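Local coordinates for ABC transporter, periplasmic solute-binding protein (Rhizobium meliloti, PDB 4WED) that probably captures a small solute, perhaps a peptide or a nickel complex, in the periplasm and hands it to an ABC importer in the membrane, at residues 83-88 with 158-163; 163-168 with 425-430; 234-239 with 260-265; 335-340 with 386-391. All coordinates share one frame; numbering follows the deposited sequence.

Contact 1: 83-88 with 158-163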
# COMPACT_ATOMS: atom_id res chain seq x y z
N THR A 83 -4.13 -14.19 -20.07
CA THR A 83 -2.96 -13.84 -20.94
C THR A 83 -3.04 -12.49 -21.68
O THR A 83 -2.05 -11.98 -22.17
CB THR A 83 -2.76 -14.92 -22.02
OG1 THR A 83 -4.02 -15.20 -22.65
CG2 THR A 83 -2.21 -16.17 -21.40
N ASP A 84 -4.24 -11.96 -21.81
CA ASP A 84 -4.41 -10.70 -22.46
C ASP A 84 -5.78 -10.14 -22.12
O ASP A 84 -6.66 -10.86 -21.60
CB ASP A 84 -4.26 -10.85 -23.98
CG ASP A 84 -4.11 -9.50 -24.67
OD1 ASP A 84 -3.42 -8.58 -24.15
OD2 ASP A 84 -4.74 -9.37 -25.72
N TRP A 85 -5.93 -8.84 -22.38
CA TRP A 85 -7.15 -8.11 -22.09
C TRP A 85 -7.27 -6.82 -22.91
O TRP A 85 -6.30 -6.27 -23.39
CB TRP A 85 -7.19 -7.79 -20.60
CG TRP A 85 -6.01 -7.01 -20.06
CD1 TRP A 85 -5.95 -5.65 -19.84
CD2 TRP A 85 -4.75 -7.56 -19.60
NE1 TRP A 85 -4.72 -5.33 -19.28
CE2 TRP A 85 -3.97 -6.47 -19.13
CE3 TRP A 85 -4.21 -8.86 -19.53
CZ2 TRP A 85 -2.67 -6.65 -18.64
CZ3 TRP A 85 -2.92 -9.04 -19.03
CH2 TRP A 85 -2.17 -7.94 -18.59
N LYS A 86 -8.50 -6.36 -23.06
CA LYS A 86 -8.75 -5.15 -23.80
C LYS A 86 -9.87 -4.44 -23.09
O LYS A 86 -10.88 -5.04 -22.76
CB LYS A 86 -9.11 -5.45 -25.25
CG LYS A 86 -8.96 -4.24 -26.20
N ILE A 87 -9.64 -3.16 -22.82
CA ILE A 87 -10.64 -2.33 -22.22
C ILE A 87 -11.25 -1.43 -23.29
O ILE A 87 -10.52 -0.65 -23.87
CB ILE A 87 -10.04 -1.47 -21.11
CG1 ILE A 87 -9.59 -2.37 -19.96
CG2 ILE A 87 -11.07 -0.46 -20.62
CD1 ILE A 87 -8.85 -1.67 -18.86
N GLU A 88 -12.57 -1.50 -23.50
CA GLU A 88 -13.29 -0.64 -24.50
C GLU A 88 -14.53 0.07 -23.93
O GLU A 88 -14.89 -0.12 -22.76
CB GLU A 88 -13.76 -1.51 -25.67
CG GLU A 88 -12.62 -2.06 -26.50
CD GLU A 88 -13.09 -3.05 -27.57
OE1 GLU A 88 -14.30 -3.39 -27.60
OE2 GLU A 88 -12.23 -3.48 -28.38
N ALA A 158 -9.15 2.43 -12.28
CA ALA A 158 -8.14 1.44 -11.88
C ALA A 158 -8.66 0.00 -11.94
O ALA A 158 -8.47 -0.79 -11.02
CB ALA A 158 -7.65 1.75 -10.45
N LEU A 159 -9.33 -0.32 -13.03
CA LEU A 159 -9.98 -1.61 -13.19
C LEU A 159 -9.00 -2.77 -13.00
O LEU A 159 -9.18 -3.60 -12.12
CB LEU A 159 -10.67 -1.68 -14.55
CG LEU A 159 -11.26 -3.04 -14.98
CD1 LEU A 159 -12.27 -3.61 -14.00
CD2 LEU A 159 -11.89 -2.90 -16.35
N MSE A 160 -8.00 -2.84 -13.85
CA MSE A 160 -7.02 -3.91 -13.83
C MSE A 160 -6.30 -4.04 -12.52
O MSE A 160 -5.99 -5.15 -12.07
CB MSE A 160 -5.99 -3.59 -14.90
CG MSE A 160 -6.50 -3.60 -16.34
SE MSE A 160 -7.95 -4.89 -16.71
CE MSE A 160 -6.99 -6.62 -16.60
N GLN A 161 -6.01 -2.91 -11.90
CA GLN A 161 -5.37 -2.93 -10.59
C GLN A 161 -6.25 -3.69 -9.54
O GLN A 161 -5.75 -4.45 -8.70
CB GLN A 161 -5.10 -1.46 -10.15
CG GLN A 161 -3.82 -1.25 -9.38
CD GLN A 161 -3.36 0.20 -9.37
OE1 GLN A 161 -3.00 0.74 -10.42
NE2 GLN A 161 -3.37 0.82 -8.20
N GLU A 162 -7.55 -3.42 -9.58
CA GLU A 162 -8.46 -3.97 -8.61
C GLU A 162 -8.52 -5.47 -8.81
O GLU A 162 -8.75 -6.22 -7.86
CB GLU A 162 -9.87 -3.38 -8.79
CG GLU A 162 -10.09 -2.00 -8.16
CD GLU A 162 -11.58 -1.57 -8.13
OE1 GLU A 162 -12.48 -2.30 -8.64
OE2 GLU A 162 -11.88 -0.48 -7.56
N LEU A 163 -8.34 -5.90 -10.06
CA LEU A 163 -8.46 -7.30 -10.39
C LEU A 163 -7.19 -8.06 -9.99
O LEU A 163 -7.15 -9.30 -10.08
CB LEU A 163 -8.73 -7.50 -11.89
CG LEU A 163 -10.12 -7.07 -12.45
CD1 LEU A 163 -10.17 -7.10 -13.97
CD2 LEU A 163 -11.25 -7.89 -11.89

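Contact 2: 163-168 with 425-430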
# COMPACT_ATOMS: atom_id res chain seq x y z
N LEU A 163 -8.34 -5.90 -10.06
CA LEU A 163 -8.46 -7.30 -10.39
C LEU A 163 -7.19 -8.06 -9.99
O LEU A 163 -7.15 -9.30 -10.08
CB LEU A 163 -8.73 -7.50 -11.89
CG LEU A 163 -10.12 -7.07 -12.45
CD1 LEU A 163 -10.17 -7.10 -13.97
CD2 LEU A 163 -11.25 -7.89 -11.89
N SER A 164 -6.15 -7.32 -9.62
CA SER A 164 -4.92 -7.92 -9.06
C SER A 164 -5.07 -8.24 -7.56
O SER A 164 -4.24 -8.89 -7.05
CB SER A 164 -3.74 -7.02 -9.25
OG SER A 164 -3.82 -5.89 -8.37
N TYR A 165 -6.15 -7.84 -6.89
CA TYR A 165 -6.19 -7.96 -5.44
C TYR A 165 -6.16 -9.41 -4.97
O TYR A 165 -6.48 -10.33 -5.72
CB TYR A 165 -7.45 -7.32 -4.86
CG TYR A 165 -7.56 -5.83 -4.90
CD1 TYR A 165 -6.61 -5.03 -5.53
CD2 TYR A 165 -8.69 -5.21 -4.36
CE1 TYR A 165 -6.78 -3.66 -5.61
CE2 TYR A 165 -8.86 -3.84 -4.43
CZ TYR A 165 -7.91 -3.07 -5.06
OH TYR A 165 -8.09 -1.71 -5.10
N THR A 166 -5.79 -9.57 -3.71
CA THR A 166 -5.67 -10.88 -3.10
C THR A 166 -7.08 -11.40 -2.96
O THR A 166 -7.35 -12.51 -3.30
CB THR A 166 -4.89 -10.85 -1.75
OG1 THR A 166 -3.51 -10.53 -2.00
CG2 THR A 166 -4.94 -12.25 -1.05
N ARG A 167 -7.99 -10.56 -2.50
CA ARG A 167 -9.40 -10.94 -2.42
C ARG A 167 -10.24 -9.74 -2.78
O ARG A 167 -9.79 -8.62 -2.57
CB ARG A 167 -9.73 -11.38 -1.00
CG ARG A 167 -9.51 -10.29 0.02
CD ARG A 167 -10.13 -10.62 1.35
NE ARG A 167 -9.29 -11.55 2.09
CZ ARG A 167 -8.88 -11.36 3.34
NH1 ARG A 167 -9.23 -10.28 4.00
NH2 ARG A 167 -8.12 -12.27 3.90
N PRO A 168 -11.45 -9.92 -3.31
CA PRO A 168 -12.09 -11.22 -3.58
C PRO A 168 -11.92 -11.74 -5.00
O PRO A 168 -12.64 -12.62 -5.44
CB PRO A 168 -13.56 -10.86 -3.40
CG PRO A 168 -13.65 -9.51 -4.01
CD PRO A 168 -12.37 -8.81 -3.60
N ALA A 425 0.09 0.51 -1.94
CA ALA A 425 -0.25 -0.40 -3.01
C ALA A 425 -1.20 -1.41 -2.43
O ALA A 425 -1.00 -1.77 -1.29
CB ALA A 425 0.98 -1.10 -3.51
N PRO A 426 -2.20 -1.89 -3.17
CA PRO A 426 -2.42 -1.64 -4.58
C PRO A 426 -3.54 -0.63 -4.87
O PRO A 426 -4.06 -0.60 -5.98
CB PRO A 426 -2.88 -3.01 -5.08
CG PRO A 426 -3.69 -3.54 -3.93
CD PRO A 426 -3.09 -2.96 -2.68
N TYR A 427 -3.87 0.19 -3.88
CA TYR A 427 -4.95 1.14 -3.93
C TYR A 427 -4.54 2.52 -4.53
O TYR A 427 -5.39 3.38 -4.75
CB TYR A 427 -5.49 1.38 -2.55
CG TYR A 427 -5.73 0.13 -1.71
CD1 TYR A 427 -6.73 -0.79 -2.06
CD2 TYR A 427 -4.98 -0.12 -0.55
CE1 TYR A 427 -6.93 -1.93 -1.34
CE2 TYR A 427 -5.21 -1.27 0.19
CZ TYR A 427 -6.17 -2.17 -0.22
OH TYR A 427 -6.45 -3.28 0.53
N ASP A 428 -3.26 2.74 -4.76
CA ASP A 428 -2.82 4.11 -5.02
C ASP A 428 -2.36 4.19 -6.45
O ASP A 428 -1.89 3.21 -6.98
CB ASP A 428 -1.64 4.52 -4.07
CG ASP A 428 -2.11 5.08 -2.76
OD1 ASP A 428 -3.29 5.44 -2.68
OD2 ASP A 428 -1.33 5.10 -1.78
N PRO A 429 -2.42 5.38 -7.06
CA PRO A 429 -2.59 6.66 -6.35
C PRO A 429 -4.02 7.12 -6.18
O PRO A 429 -4.27 8.02 -5.37
CB PRO A 429 -1.83 7.65 -7.24
CG PRO A 429 -1.83 7.02 -8.59
CD PRO A 429 -1.74 5.55 -8.36
N PHE A 430 -4.95 6.49 -6.90
CA PHE A 430 -6.31 7.02 -6.93
C PHE A 430 -7.04 6.89 -5.61
O PHE A 430 -7.83 7.79 -5.27
CB PHE A 430 -7.12 6.42 -8.09
CG PHE A 430 -6.71 6.97 -9.43
CD1 PHE A 430 -6.83 8.33 -9.71
CD2 PHE A 430 -6.19 6.14 -10.43
CE1 PHE A 430 -6.45 8.86 -10.97
CE2 PHE A 430 -5.83 6.64 -11.68
CZ PHE A 430 -5.94 8.01 -11.95
O HOH W 1 -6.72 -0.26 -6.92

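Contact 3: 234-239 with 260-265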
# COMPACT_ATOMS: atom_id res chain seq x y z
N ALA A 234 13.77 -16.62 16.90
CA ALA A 234 13.56 -17.82 16.09
C ALA A 234 14.39 -17.85 14.81
O ALA A 234 14.81 -18.92 14.34
CB ALA A 234 12.09 -17.99 15.78
N LEU A 235 14.68 -16.67 14.29
CA LEU A 235 15.50 -16.54 13.08
C LEU A 235 16.99 -16.79 13.42
O LEU A 235 17.70 -17.50 12.69
CB LEU A 235 15.30 -15.15 12.44
CG LEU A 235 16.12 -14.81 11.20
CD1 LEU A 235 15.83 -15.77 10.05
CD2 LEU A 235 15.84 -13.39 10.76
N ARG A 236 17.42 -16.21 14.53
CA ARG A 236 18.78 -16.37 15.02
C ARG A 236 19.19 -17.83 15.29
O ARG A 236 20.34 -18.19 15.11
CB ARG A 236 18.96 -15.60 16.33
CG ARG A 236 18.96 -14.08 16.23
CD ARG A 236 19.43 -13.55 17.59
NE ARG A 236 19.46 -12.09 17.71
CZ ARG A 236 20.56 -11.37 18.00
NH1 ARG A 236 21.74 -11.96 18.18
NH2 ARG A 236 20.48 -10.05 18.09
N ALA A 237 18.22 -18.63 15.72
CA ALA A 237 18.43 -20.03 16.06
C ALA A 237 18.44 -20.97 14.85
O ALA A 237 18.99 -22.08 14.94
CB ALA A 237 17.37 -20.50 17.04
N GLY A 238 17.85 -20.55 13.74
CA GLY A 238 17.65 -21.45 12.61
C GLY A 238 16.29 -22.14 12.66
O GLY A 238 16.09 -23.15 11.97
N GLU A 239 15.36 -21.60 13.46
CA GLU A 239 13.96 -22.09 13.56
C GLU A 239 13.08 -21.57 12.44
O GLU A 239 12.19 -22.28 11.97
CB GLU A 239 13.32 -21.69 14.90
N GLU A 260 20.63 -7.14 11.84
CA GLU A 260 21.79 -6.61 11.18
C GLU A 260 23.02 -6.82 12.04
O GLU A 260 24.00 -7.36 11.57
CB GLU A 260 21.61 -5.13 10.90
CG GLU A 260 22.33 -4.63 9.67
CD GLU A 260 21.58 -3.49 9.03
OE1 GLU A 260 20.35 -3.61 8.86
OE2 GLU A 260 22.23 -2.47 8.71
N ALA A 261 22.95 -6.43 13.32
CA ALA A 261 24.08 -6.57 14.26
C ALA A 261 24.47 -8.04 14.44
O ALA A 261 25.65 -8.38 14.41
CB ALA A 261 23.78 -5.91 15.61
N ALA A 262 23.49 -8.92 14.57
CA ALA A 262 23.75 -10.35 14.60
C ALA A 262 24.28 -10.94 13.26
O ALA A 262 24.32 -12.15 13.11
CB ALA A 262 22.48 -11.07 15.00
N GLY A 263 24.68 -10.09 12.31
CA GLY A 263 25.17 -10.54 11.00
C GLY A 263 24.09 -11.05 10.06
O GLY A 263 24.38 -11.72 9.08
N PHE A 264 22.82 -10.75 10.32
CA PHE A 264 21.76 -11.24 9.40
C PHE A 264 21.49 -10.35 8.19
O PHE A 264 21.75 -9.15 8.21
CB PHE A 264 20.44 -11.56 10.14
CG PHE A 264 20.46 -12.90 10.81
CD1 PHE A 264 20.27 -14.07 10.08
CD2 PHE A 264 20.73 -13.01 12.16
CE1 PHE A 264 20.31 -15.32 10.68
CE2 PHE A 264 20.77 -14.26 12.77
CZ PHE A 264 20.56 -15.41 12.02
N ASN A 265 20.98 -10.98 7.13
CA ASN A 265 20.51 -10.28 5.94
C ASN A 265 19.22 -9.54 6.24
O ASN A 265 18.21 -10.15 6.59
CB ASN A 265 20.27 -11.27 4.81
CG ASN A 265 21.56 -11.81 4.24
OD1 ASN A 265 22.25 -11.09 3.51
ND2 ASN A 265 21.88 -13.06 4.56

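Contact 4: 335-340 with 386-391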
# COMPACT_ATOMS: atom_id res chain seq x y z
N PRO A 335 13.31 17.36 -0.71
CA PRO A 335 13.98 18.58 -0.22
C PRO A 335 14.96 18.34 0.92
O PRO A 335 14.68 17.62 1.88
CB PRO A 335 12.82 19.45 0.27
CG PRO A 335 11.70 18.51 0.48
CD PRO A 335 11.86 17.39 -0.49
N VAL A 336 16.12 18.97 0.81
CA VAL A 336 17.16 18.94 1.85
C VAL A 336 16.94 20.12 2.81
O VAL A 336 16.77 21.25 2.38
CB VAL A 336 18.58 18.99 1.20
CG1 VAL A 336 18.88 20.37 0.65
CG2 VAL A 336 19.67 18.60 2.18
N ARG A 337 16.96 19.87 4.11
CA ARG A 337 16.71 20.94 5.09
C ARG A 337 17.48 22.22 4.72
O ARG A 337 18.70 22.20 4.56
CB ARG A 337 17.06 20.52 6.54
CG ARG A 337 16.34 21.38 7.56
CD ARG A 337 16.90 21.43 8.99
NE ARG A 337 17.76 20.33 9.45
CZ ARG A 337 18.33 20.30 10.68
NH1 ARG A 337 19.08 19.28 11.06
NH2 ARG A 337 18.13 21.31 11.53
N ASP A 338 16.76 23.33 4.58
CA ASP A 338 17.42 24.61 4.31
C ASP A 338 16.90 25.72 5.21
O ASP A 338 16.00 26.46 4.87
CB ASP A 338 17.28 24.95 2.82
CG ASP A 338 18.31 25.93 2.35
OD1 ASP A 338 18.69 26.81 3.14
OD2 ASP A 338 18.73 25.83 1.18
N ALA A 339 17.47 25.84 6.39
CA ALA A 339 17.00 26.82 7.36
C ALA A 339 17.16 28.22 6.85
O ALA A 339 16.37 29.08 7.19
CB ALA A 339 17.74 26.67 8.67
N ALA A 340 18.17 28.46 6.04
CA ALA A 340 18.44 29.83 5.59
C ALA A 340 17.39 30.24 4.56
O ALA A 340 16.80 31.32 4.63
CB ALA A 340 19.85 29.96 5.01
N GLN A 386 9.39 20.37 15.86
CA GLN A 386 9.24 21.54 16.69
C GLN A 386 10.58 22.26 16.91
O GLN A 386 10.66 23.51 16.98
CB GLN A 386 8.70 21.08 18.04
CG GLN A 386 8.73 22.12 19.15
CD GLN A 386 8.34 21.51 20.48
OE1 GLN A 386 9.14 20.82 21.13
NE2 GLN A 386 7.11 21.77 20.91
N SER A 387 11.59 21.41 17.06
CA SER A 387 12.96 21.84 17.28
C SER A 387 13.56 22.47 15.99
O SER A 387 14.32 23.44 16.05
CB SER A 387 13.77 20.64 17.76
OG SER A 387 15.15 20.89 17.64
N GLU A 388 13.21 21.90 14.84
CA GLU A 388 13.65 22.41 13.56
C GLU A 388 12.93 23.69 13.16
O GLU A 388 13.54 24.57 12.56
CB GLU A 388 13.44 21.35 12.50
CG GLU A 388 14.45 20.24 12.63
CD GLU A 388 14.12 19.05 11.77
OE1 GLU A 388 13.03 19.07 11.14
OE2 GLU A 388 14.93 18.10 11.70
N MSE A 389 11.64 23.78 13.46
CA MSE A 389 10.83 25.00 13.30
C MSE A 389 11.31 26.14 14.17
O MSE A 389 11.34 27.31 13.79
CB MSE A 389 9.43 24.62 13.74
CG MSE A 389 8.77 23.61 12.81
SE MSE A 389 8.78 24.33 10.97
CE MSE A 389 10.48 23.65 10.21
N LYS A 390 11.73 25.78 15.36
CA LYS A 390 12.26 26.76 16.24
C LYS A 390 13.42 27.44 15.53
O LYS A 390 13.48 28.66 15.53
CB LYS A 390 12.66 26.11 17.56
CG LYS A 390 13.56 26.95 18.46
CD LYS A 390 12.78 27.82 19.42
CE LYS A 390 13.75 28.60 20.29
NZ LYS A 390 13.31 28.64 21.70
N GLU A 391 14.30 26.67 14.89
CA GLU A 391 15.50 27.23 14.24
C GLU A 391 15.17 28.22 13.13
O GLU A 391 15.94 29.13 12.90
CB GLU A 391 16.41 26.12 13.70
CG GLU A 391 17.29 25.46 14.77
CD GLU A 391 17.88 24.11 14.34
OE1 GLU A 391 17.10 23.24 13.87
OE2 GLU A 391 19.10 23.89 14.49

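Contact 1: 83-88 with 158-163
L159 and M160 on the short helix 159-162 meet W85 and I87 of strand 82-88, an outer strand of a four-stranded antiparallel sheet, in a helix-on-sheet contact built round a Met-aromatic pair. A158 stands at the N-cap, and its carbonyl O accepts E162 N to close the first turn. L159 then sends its CD2 methyl to the end of I87, 4.1 Å from CD1. M160, present here as selenomethionine, carries most of the contact. Its CG sits beside the backbone N (chi1 -65°), and bends at the next two torsions fold the tip over the indole of W85. The methyl CE lies 3.5 Å from the centroid of the five-membered ring and only 11° off the ring normal, a CH-pi contact over one face. SE, 4.3 Å from the same centroid, sees the ring obliquely at 35° from the normal. Further back, M160 CG passes I87 CD1 at 3.9 Å, so this one side chain spans both strand residues; in the usual alternation of a strand, these point at the helix while K86 between them points away. Q161 faces another way, its amide turned to the 425-430 loop, while the carboxylate of E162 accepts the backbone N of N132 and C133. L163, though it does not touch W85 or I87, joins M160 in packing on V69 and L94, which extends the apolar layer beside the sheet. The shortest approach of the two segments is M160 CE to W85 CD1, at 3.5 Å.

Contact 2: 163-168 with 425-430
The rings of Y165 and Y427 form an offset edge-to-face pair, the edge of Y427 directed at the face of Y165, with centroids 5.6 Å apart and planes at 78°. Y165 OH lies at the edge of the Y427 ring, near its plane, 3.5 Å from Y427 CD1. P426, which follows a cis peptide bond, meets both rings: its CG approaches Y165 CE1 obliquely at 3.5 Å, and its CD stands 3.8 Å above the centre of one face of Y427. With CG of Y165 beside its backbone N (chi1 -71°), the phenol reaches across to the second loop, where one water bridges the segments. It is 2.7 Å from Y165 OH and donates to P426 O at 2.8 Å. That carbonyl also accepts Q161 NE2, so two donors grip it, and S164 OG is tied to Q161 O. Glycerol, probably from the crystallisation liquor, lies about 3 Å from the side chain of Y427, and T166 N and R167 N hydrogen-bond to glycerol as well. It does not by itself mark a binding site, but this buried contact between two loops near the middle of the chain may line the cleft between the lobes, as in solute-binding proteins of this family.

Contact 3: 234-239 with 260-265
R236 crosses from the last turn of helix 228-237 to the residues that end helix 253-261, touching F264 with its aliphatic part and A262 with its tip. From CB the chain turns with CG beside the backbone N (chi1 -70°), and CG comes obliquely to the F264 ring, 3.9 Å from CE2. From CG to NE it runs extended past the phenyl, with NE still 4.2 Å from A262 CB. At the end the guanidinium lies over the alanine methyl: A262 CB sits 3.3 Å from its plane, offset toward the rim, and is nearest to NH1 at 3.4 Å. The guanidinium and the F264 ring are turned 68° against each other, so the two do not stack. F264 instead points its CZ at the helix backbone, 3.6 Å from R236 CA, while L235 CG lies 4.2 Å over one of its faces. L235 goes on to A499 of strand 488-500, which links this pair of helix ends to the large antiparallel sheet. Both helices close with a Schellman motif, its positive-phi residue being G238 in one and G263 in the other; the second brings A262 and F264 round to R236. The contact is probably held mainly by van der Waals packing and burial of apolar surface, and the arginine charge finds no acidic partner across it.

Contact 4: 335-340 with 386-391
R337 and E391 form a salt bridge between the loop that ends in D338, the N-cap of helix 339-348, and one side of helix 378-392, where E388 and E391, one turn apart, both point to the arginine. The cap itself is made by D338 OD1, which accepts A341 N in the first turn of helix 339-348. The NH2 of R337 lies 3.2 Å from E391 OE1, which is at the edge of the guanidinium and near its plane, although the carboxylate itself is twisted 51° from that plane. The arginine chain leaves with CG anti to the backbone N (chi1 -159°) and bends at chi3, an off-staggered -21°, to bring one face of the guanidinium to E388. There E388 OE2 lies opposite that face, 4.1 Å from the plane and over its centre, and no N-H points at it. Any attraction between these two groups is probably electrostatic, and CG of E388 packs 4.0 Å from NH2. The other oxygen of E388, OE1, accepts the backbone N of D301. D301 also supplies OD2 to R337 NE in a long, weak ion pair, so this aspartate attends to both partners. Of the two charged pairs across the segments, the more distant is R337 NE to E388 OE2, at 4.2 Å.

In the fold
Contacts 1 and 2 adjoin: they share L163, and the Q161 side chain ties the helix of contact 1 to the 425-430 loop. Contact 2, with its centre about 8 Å from the centre of the chain, is buried and adds a bridging water to its aromatic packing, whereas contact 1 is partly buried and built of apolar and selenium-aromatic contacts. Contacts 3 and 4 lie further out, about 27 and 29 Å from the chain centre. Contact 3 joins two helix ends, contact 4 a loop before a helix to the side of another, each with an arginine at least partly exposed: on an alanine methyl in contact 3, facing two glutamates in contact 4. Both are nested in the sequence loop closed by contact 2.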